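Local coordinates for putative PadR-family transcriptional regulatory protein (Bacteroides fragilis, PDB 5H20) that probably binds DNA as a dimeric PadR-family transcription regulator of the helix-turn-helix class, controlling expression of target genes, at residues M10-L15 and L53-N58. Residues are numbered along the deposited sequence; the frame is centred on the assembly and turned at random.
Sequences MRKGML and LTRLKN. With PO4 (phosphate ion), chain B.
Lys-12 and Arg-55 meet between two helical segments whose backbones stay well apart: the closest CA atoms, those of these two residues, are 10.2 Å from each other, and only 96 Å² is buried between 10-15 and 53-58. No hydrogen bond crosses the gap, which is spanned by two long side chains meeting at about a right angle. Lys-12 runs extended beyond CG to its ammonium group. Arg-55 leaves its helix with CG anti to the backbone N (chi1 -151°) and then bends at chi3 (-52°), which turns the edge of its guanidinium to the lysine. There NZ of Lys-12 sits near the guanidinium plane, 3.1 Å from Arg-55 NH1 and 3.2 Å from Arg-55 NH2, and Lys-12 CD lies 3.4 Å from Arg-55 NH1. All three nitrogens are donors, and such closeness of like charges would favour a neutral Lys-12, although Glu-16 of helix 5-23, which the Arg-55 side chain touches, may moderate the charge. The close approach is itself doubtful, since the arginine was modelled in two conformers.

One residue back, Arg-11 presents a guanidinium edge to a phosphate ion, probably from the crystallisation liquor. Its NH1 donates to O1 of the phosphate at 2.8 Å. Glu-90 of the second subunit forms a salt bridge with Arg-11 NE.

The two side chains meet at the surface between the N-terminal half of helix 5-23 and the C-terminal end of helix 46-58. Deeper in the fold, Leu-53 and Leu-56 pack on Ile-19 and on Leu-62 of strand 62-67. Helices 5-23, 30-39 and 46-58 with the antiparallel strands 62-67 and 75-80 are consistent with the winged helix-turn-helix domain of PadR regulators; Arg-55 also touches Val-6 of the second subunit, placing the contact beside the dimer interface.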
# COMPACT_ATOMS: atom_id res chain seq x y z
N MET A 10 1.14 -6.15 -1.42
CA MET A 10 1.46 -4.95 -0.63
C MET A 10 2.75 -4.26 -1.10
O MET A 10 2.84 -3.03 -1.09
CB MET A 10 1.53 -5.26 0.88
CG MET A 10 0.17 -5.47 1.54
SD MET A 10 0.15 -5.49 3.35
CE MET A 10 0.38 -3.75 3.72
N ARG A 11 3.74 -5.05 -1.51
CA ARG A 11 5.00 -4.54 -2.06
C ARG A 11 4.83 -3.96 -3.46
O ARG A 11 5.45 -2.94 -3.78
CB ARG A 11 6.09 -5.62 -2.04
CG ARG A 11 6.65 -5.91 -0.67
CD ARG A 11 7.48 -7.18 -0.64
NE ARG A 11 8.04 -7.40 0.68
CZ ARG A 11 8.50 -8.56 1.15
NH1 ARG A 11 8.48 -9.67 0.41
NH2 ARG A 11 8.99 -8.63 2.38
N LYS A 12 4.02 -4.62 -4.29
CA LYS A 12 3.60 -4.07 -5.61
C LYS A 12 2.91 -2.73 -5.41
O LYS A 12 3.15 -1.80 -6.17
CB LYS A 12 2.65 -5.02 -6.36
CG LYS A 12 3.30 -6.29 -6.90
CD LYS A 12 2.35 -7.10 -7.77
CE LYS A 12 2.90 -8.51 -7.97
NZ LYS A 12 2.13 -9.29 -8.99
N GLY A 13 2.05 -2.67 -4.39
CA GLY A 13 1.30 -1.47 -4.01
C GLY A 13 2.20 -0.30 -3.68
O GLY A 13 2.02 0.81 -4.20
N MET A 14 3.20 -0.56 -2.84
CA MET A 14 4.19 0.46 -2.48
C MET A 14 4.90 1.03 -3.73
O MET A 14 4.96 2.25 -3.91
CB MET A 14 5.18 -0.04 -1.44
CG MET A 14 4.58 -0.40 -0.08
SD MET A 14 3.88 1.00 0.83
CE MET A 14 5.38 1.87 1.30
N LEU A 15 5.41 0.13 -4.57
CA LEU A 15 6.06 0.49 -5.84
C LEU A 15 5.11 1.22 -6.80
O LEU A 15 5.49 2.22 -7.39
CB LEU A 15 6.70 -0.75 -6.49
CG LEU A 15 7.97 -1.34 -5.84
CD1 LEU A 15 8.10 -2.83 -6.05
CD2 LEU A 15 9.22 -0.64 -6.35
N LEU A 53 4.02 -0.70 -14.52
CA LEU A 53 3.65 0.33 -15.49
C LEU A 53 2.49 -0.15 -16.36
O LEU A 53 1.49 0.56 -16.51
CB LEU A 53 4.86 0.71 -16.36
CG LEU A 53 6.10 1.28 -15.70
CD1 LEU A 53 7.18 1.45 -16.76
CD2 LEU A 53 5.79 2.60 -14.99
N THR A 54 2.64 -1.37 -16.89
CA THR A 54 1.62 -2.04 -17.70
C THR A 54 0.30 -2.20 -16.91
O THR A 54 -0.77 -1.89 -17.44
CB THR A 54 2.15 -3.37 -18.30
OG1 THR A 54 3.23 -3.08 -19.20
CG2 THR A 54 1.08 -4.13 -19.09
N ARG A 55 0.41 -2.63 -15.64
CA ARG A 55 -0.75 -2.82 -14.76
C ARG A 55 -1.49 -1.50 -14.49
O ARG A 55 -2.72 -1.45 -14.52
CB ARG A 55 -0.32 -3.48 -13.45
CG ARG A 55 -1.40 -4.32 -12.79
CD ARG A 55 -0.84 -5.09 -11.61
NE ARG A 55 0.36 -5.85 -11.96
CZ ARG A 55 0.76 -6.94 -11.32
NH1 ARG A 55 0.05 -7.41 -10.31
NH2 ARG A 55 1.86 -7.57 -11.70
N LEU A 56 -0.72 -0.44 -14.22
CA LEU A 56 -1.26 0.91 -13.98
C LEU A 56 -1.88 1.53 -15.24
O LEU A 56 -2.94 2.18 -15.15
CB LEU A 56 -0.21 1.84 -13.36
CG LEU A 56 0.33 1.60 -11.94
CD1 LEU A 56 1.75 2.14 -11.79
CD2 LEU A 56 -0.57 2.18 -10.85
N LYS A 57 -1.25 1.32 -16.40
CA LYS A 57 -1.82 1.74 -17.70
C LYS A 57 -3.15 1.02 -17.98
O LYS A 57 -4.10 1.65 -18.44
CB LYS A 57 -0.84 1.53 -18.87
CG LYS A 57 -1.53 1.48 -20.24
CD LYS A 57 -0.75 0.72 -21.30
CE LYS A 57 -0.59 -0.77 -21.03
NZ LYS A 57 -1.46 -1.59 -21.93
N ASN A 58 -3.18 -0.29 -17.71
CA ASN A 58 -4.36 -1.12 -17.94
C ASN A 58 -5.57 -0.71 -17.11
O ASN A 58 -6.71 -0.84 -17.56
CB ASN A 58 -4.04 -2.61 -17.74
CG ASN A 58 -3.33 -3.22 -18.94
OD1 ASN A 58 -3.23 -2.62 -20.01
ND2 ASN A 58 -2.83 -4.44 -18.77
P PO4 B . 9.75 -12.81 2.39
O1 PO4 B . 9.15 -12.25 1.13
O2 PO4 B . 10.11 -11.69 3.34
O3 PO4 B . 10.99 -13.61 2.05
O4 PO4 B . 8.73 -13.71 3.05